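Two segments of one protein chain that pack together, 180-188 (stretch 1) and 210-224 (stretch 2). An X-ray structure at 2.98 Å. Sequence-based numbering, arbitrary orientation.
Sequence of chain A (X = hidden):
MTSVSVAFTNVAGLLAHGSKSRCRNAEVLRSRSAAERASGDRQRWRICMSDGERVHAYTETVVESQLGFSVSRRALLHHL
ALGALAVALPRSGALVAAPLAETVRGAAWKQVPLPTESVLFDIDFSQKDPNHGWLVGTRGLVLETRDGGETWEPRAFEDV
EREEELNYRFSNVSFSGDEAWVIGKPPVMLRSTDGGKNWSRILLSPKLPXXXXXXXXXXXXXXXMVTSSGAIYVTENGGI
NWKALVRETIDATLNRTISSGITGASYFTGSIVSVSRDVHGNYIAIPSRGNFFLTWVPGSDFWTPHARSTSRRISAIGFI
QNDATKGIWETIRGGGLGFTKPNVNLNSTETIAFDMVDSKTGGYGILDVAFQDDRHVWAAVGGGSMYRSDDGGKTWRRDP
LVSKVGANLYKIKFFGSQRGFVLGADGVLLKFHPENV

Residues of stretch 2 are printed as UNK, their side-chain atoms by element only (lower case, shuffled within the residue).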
# COMPACT_ATOMS: atom_id res chain seq x y z
N ALA A 180 -14.90 -6.92 7.53
CA ALA A 180 -13.73 -7.02 6.66
C ALA A 180 -14.15 -6.93 5.20
O ALA A 180 -15.20 -7.45 4.82
CB ALA A 180 -12.97 -8.33 6.91
N TRP A 181 -13.31 -6.28 4.39
CA TRP A 181 -13.54 -6.14 2.96
C TRP A 181 -12.33 -6.67 2.21
O TRP A 181 -11.19 -6.37 2.57
CB TRP A 181 -13.77 -4.67 2.57
CG TRP A 181 -14.95 -4.02 3.24
CD1 TRP A 181 -15.06 -3.65 4.55
CD2 TRP A 181 -16.18 -3.63 2.61
NE1 TRP A 181 -16.28 -3.07 4.78
CE2 TRP A 181 -16.99 -3.04 3.60
CE3 TRP A 181 -16.68 -3.72 1.30
CZ2 TRP A 181 -18.26 -2.55 3.34
CZ3 TRP A 181 -17.95 -3.23 1.04
CH2 TRP A 181 -18.72 -2.65 2.05
N VAL A 182 -12.58 -7.47 1.16
CA VAL A 182 -11.54 -8.03 0.31
C VAL A 182 -11.86 -7.69 -1.13
O VAL A 182 -13.03 -7.68 -1.53
CB VAL A 182 -11.42 -9.56 0.49
CG1 VAL A 182 -10.07 -10.06 -0.03
CG2 VAL A 182 -11.61 -9.95 1.94
N ILE A 183 -10.82 -7.40 -1.92
CA ILE A 183 -10.98 -7.22 -3.36
C ILE A 183 -9.91 -8.05 -4.07
O ILE A 183 -8.88 -8.42 -3.49
CB ILE A 183 -10.91 -5.75 -3.81
CG1 ILE A 183 -9.47 -5.22 -3.77
CG2 ILE A 183 -11.83 -4.88 -2.98
CD1 ILE A 183 -9.38 -3.72 -3.92
N GLY A 184 -10.15 -8.33 -5.35
CA GLY A 184 -9.26 -9.17 -6.12
C GLY A 184 -9.28 -8.82 -7.59
O GLY A 184 -9.99 -7.91 -8.03
N LYS A 185 -8.47 -9.55 -8.36
CA LYS A 185 -8.37 -9.40 -9.80
C LYS A 185 -8.62 -10.73 -10.49
O LYS A 185 -8.07 -11.76 -10.06
CB LYS A 185 -6.99 -8.86 -10.21
CG LYS A 185 -6.57 -9.24 -11.63
CD LYS A 185 -5.29 -8.54 -12.05
CE LYS A 185 -5.49 -7.04 -12.19
NZ LYS A 185 -4.23 -6.38 -12.61
N PRO A 186 -9.45 -10.77 -11.56
CA PRO A 186 -10.36 -9.77 -12.13
C PRO A 186 -11.32 -9.15 -11.11
O PRO A 186 -11.44 -9.70 -10.01
CB PRO A 186 -11.12 -10.58 -13.17
CG PRO A 186 -10.09 -11.51 -13.69
CD PRO A 186 -9.24 -11.89 -12.49
N PRO A 187 -11.99 -8.03 -11.46
CA PRO A 187 -12.77 -7.30 -10.45
C PRO A 187 -13.71 -8.17 -9.63
O PRO A 187 -14.71 -8.68 -10.14
CB PRO A 187 -13.56 -6.29 -11.30
CG PRO A 187 -12.70 -6.05 -12.48
CD PRO A 187 -11.98 -7.34 -12.76
N VAL A 188 -13.38 -8.33 -8.35
CA VAL A 188 -14.14 -9.15 -7.42
C VAL A 188 -14.09 -8.47 -6.06
O VAL A 188 -13.03 -7.99 -5.64
CB VAL A 188 -13.60 -10.60 -7.34
CG1 VAL A 188 -14.28 -11.38 -6.23
CG2 VAL A 188 -13.77 -11.32 -8.66
N UNK A 210 -11.67 1.38 -14.66
CA UNK A 210 -10.60 0.55 -14.14
C UNK A 210 -11.16 -0.64 -13.38
O UNK A 210 -12.33 -1.01 -13.50
N UNK A 211 -10.30 -1.24 -12.58
CA UNK A 211 -10.67 -2.34 -11.69
C UNK A 211 -10.28 -1.99 -10.26
O UNK A 211 -9.41 -1.14 -10.04
c UNK A 211 -8.49 -3.68 -11.98
c UNK A 211 -10.00 -3.65 -12.12
o UNK A 211 -8.33 -2.96 -14.25
c UNK A 211 -7.79 -3.61 -13.32
o UNK A 211 -6.70 -4.21 -13.46
N UNK A 212 -10.92 -2.62 -9.27
CA UNK A 212 -10.62 -2.28 -7.87
C UNK A 212 -9.14 -2.45 -7.55
O UNK A 212 -8.52 -3.46 -7.89
c UNK A 212 -12.61 -3.58 -7.99
c UNK A 212 -11.49 -3.27 -7.08
c UNK A 212 -12.04 -3.57 -9.38
N UNK A 213 -8.58 -1.44 -6.89
CA UNK A 213 -7.18 -1.42 -6.52
C UNK A 213 -6.94 -1.31 -5.03
O UNK A 213 -5.97 -1.88 -4.53
c UNK A 213 -4.34 -1.50 -7.62
c UNK A 213 -4.42 0.97 -7.96
c UNK A 213 -4.94 -0.19 -7.14
c UNK A 213 -6.47 -0.25 -7.23
N UNK A 214 -7.80 -0.61 -4.30
CA UNK A 214 -7.63 -0.43 -2.86
C UNK A 214 -9.00 -0.25 -2.23
O UNK A 214 -9.76 0.64 -2.63
c UNK A 214 -6.74 0.78 -2.57
c UNK A 214 -6.40 1.05 -1.10
c UNK A 214 -5.65 2.36 -0.95
c UNK A 214 -5.60 -0.10 -0.52
N UNK A 215 -9.32 -1.10 -1.26
CA UNK A 215 -10.50 -0.92 -0.43
C UNK A 215 -10.04 -0.60 0.98
O UNK A 215 -8.98 -1.05 1.43
c UNK A 215 -10.96 -3.23 0.51
c UNK A 215 -11.44 -2.15 -0.45
c UNK A 215 -12.87 -1.74 -0.13
N UNK A 216 -10.83 0.22 1.68
CA UNK A 216 -10.49 0.66 3.03
C UNK A 216 -11.77 0.69 3.85
O UNK A 216 -12.71 1.42 3.50
c UNK A 216 -9.01 2.25 4.29
c UNK A 216 -9.82 2.04 3.02
o UNK A 216 -8.96 2.16 1.88
N UNK A 217 -11.81 -0.09 4.92
CA UNK A 217 -13.00 -0.17 5.76
C UNK A 217 -13.08 1.05 6.66
O UNK A 217 -12.13 1.37 7.38
c UNK A 217 -12.97 -1.46 6.59
N UNK A 218 -14.23 1.73 6.63
CA UNK A 218 -14.41 3.00 7.32
C UNK A 218 -15.27 2.92 8.56
O UNK A 218 -15.23 3.85 9.38
c UNK A 218 -14.34 4.39 5.06
c UNK A 218 -15.04 4.04 6.37
c UNK A 218 -14.85 5.74 4.57
c UNK A 218 -12.83 4.42 5.22
N UNK A 219 -16.04 1.86 8.73
CA UNK A 219 -17.01 1.77 9.80
C UNK A 219 -18.12 0.82 9.41
O UNK A 219 -18.02 0.08 8.43
N UNK A 220 -19.21 0.83 10.18
CA UNK A 220 -20.33 -0.08 9.88
C UNK A 220 -20.88 0.16 8.48
O UNK A 220 -21.33 1.26 8.15
c UNK A 220 -21.36 0.27 10.96
c UNK A 220 -19.45 1.63 11.39
c UNK A 220 -20.55 0.87 12.07
N UNK A 221 -20.82 -0.89 7.66
CA UNK A 221 -21.37 -0.88 6.30
C UNK A 221 -20.77 0.21 5.43
O UNK A 221 -21.39 0.63 4.44
c UNK A 221 -22.90 -0.75 6.33
c UNK A 221 -23.54 -1.64 7.38
o UNK A 221 -23.22 -2.82 7.49
n UNK A 221 -24.46 -1.07 8.16
N UNK A 222 -19.57 0.68 5.75
CA UNK A 222 -18.96 1.83 5.10
C UNK A 222 -17.55 1.48 4.64
O UNK A 222 -16.78 0.88 5.41
c UNK A 222 -18.93 3.04 6.05
s UNK A 222 -18.43 4.60 5.29
N UNK A 223 -17.22 1.83 3.40
CA UNK A 223 -15.91 1.53 2.85
C UNK A 223 -15.66 2.41 1.63
O UNK A 223 -16.59 2.77 0.91
c UNK A 223 -15.80 0.05 2.46
N UNK A 224 -14.39 2.73 1.41
CA UNK A 224 -13.95 3.52 0.26
C UNK A 224 -13.11 2.65 -0.66
O UNK A 224 -12.17 1.99 -0.21
c UNK A 224 -13.17 4.76 0.69
o UNK A 224 -13.83 8.16 1.93
o UNK A 224 -12.00 7.12 1.33
c UNK A 224 -13.23 7.15 1.50
c UNK A 224 -14.04 5.91 1.17

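Position 210 carries no side-chain atoms at all, and its backbone adopts a positive phi of 66°, which by itself favours glycine: Gly-210. At position 211 the side chain is three carbons, the third bearing two oxygens, and its CA-to-CB bond points toward stretch 1. The CB lies 3.6 Å from Pro-187 CG, and one of the oxygens reaches 3.4 Å from Lys-185 NZ, a salt bridge that suits a carboxylate. The length of the chain makes this Glu-211, with OE2 as the bridging atom.

Position 212 has three carbons that close a ring onto the backbone nitrogen, the signature of Pro-212. Its CD sits 3.7 Å from Pro-187 CB, while its CB lies 3.8 Å from Ile-183 CD1, so the ring fills the space between these two residues of stretch 1. At 213, four carbons fork at the second, as in leucine; the CA-to-CB bond of Leu-213 points away, and its contribution is made through the backbone, with its C 3.6 Å from Ile-183 CD1. Position 214 repeats the four-carbon fork and the direction away from stretch 1, giving Leu-214, whose backbone N is 3.5 Å from the same Ile-183 CD1.

Position 215 turns back toward stretch 1 with one carbon carrying two more. Branching at CB with no oxygen identifies Val-215. Its CB packs 3.7 Å from Ile-183 CG2 and its CG1 3.8 Å from Trp-181 CB, so this short side chain touches both Trp-181 and Ile-183. At 216 a single carbon carries one oxygen and one carbon; this is Thr-216, pointing away and making no contact. Position 217 has one carbon, hence Ala-217, and that CB lies 3.7 Å from Trp-181 CD1.

Position 218 shows four carbons forked at the second, Leu-218, which does not touch stretch 1. Position 219 has no side chain, and its phi/psi of 154/-168 would jam a CB against the carbonyl O of the residue before, which by itself calls for glycine: Gly-219. Three carbons closing onto the nitrogen make 220 Pro-220; an ideal CB on Gly-219 would lie 2.7 Å from Pro-220 CD. At 221, two carbons, the second with an oxygen and a nitrogen, give Asn-221; its backbone C approaches the edge of the Trp-181 ring, 4.3 Å from CZ2. One carbon and a sulfur at 222 mark Cys-222, which closes the type II turn begun at Gly-219.

Position 223 has a single carbon, Ala-223, placed over one face of the indole: its CB is 3.6 Å from the centroid of the six-membered ring of Trp-181, a CH-pi contact. At 224 three carbons end in two oxygens, Glu-224, beyond reach of stretch 1.

The strands 180-185 and 212-219 run nearly antiparallel, at 162°, but no hydrogen bond joins the two stretches. Their axes approach to 6.9 Å, and side chains fill the gap. Trp-181 and Ile-183, pointing the same way from alternate positions, pack against Pro-212, Val-215, Ala-217 and Ala-223. Hydrogen bonds between Thr-216 and Glu-224 pair the hairpin arms, bringing Ala-217 and Ala-223 to one indole. The Lys-185–Glu-211 salt bridge adds a polar link beside this apolar contact.

Stretch 2 210-224: GEPLLVTALGPNCAE
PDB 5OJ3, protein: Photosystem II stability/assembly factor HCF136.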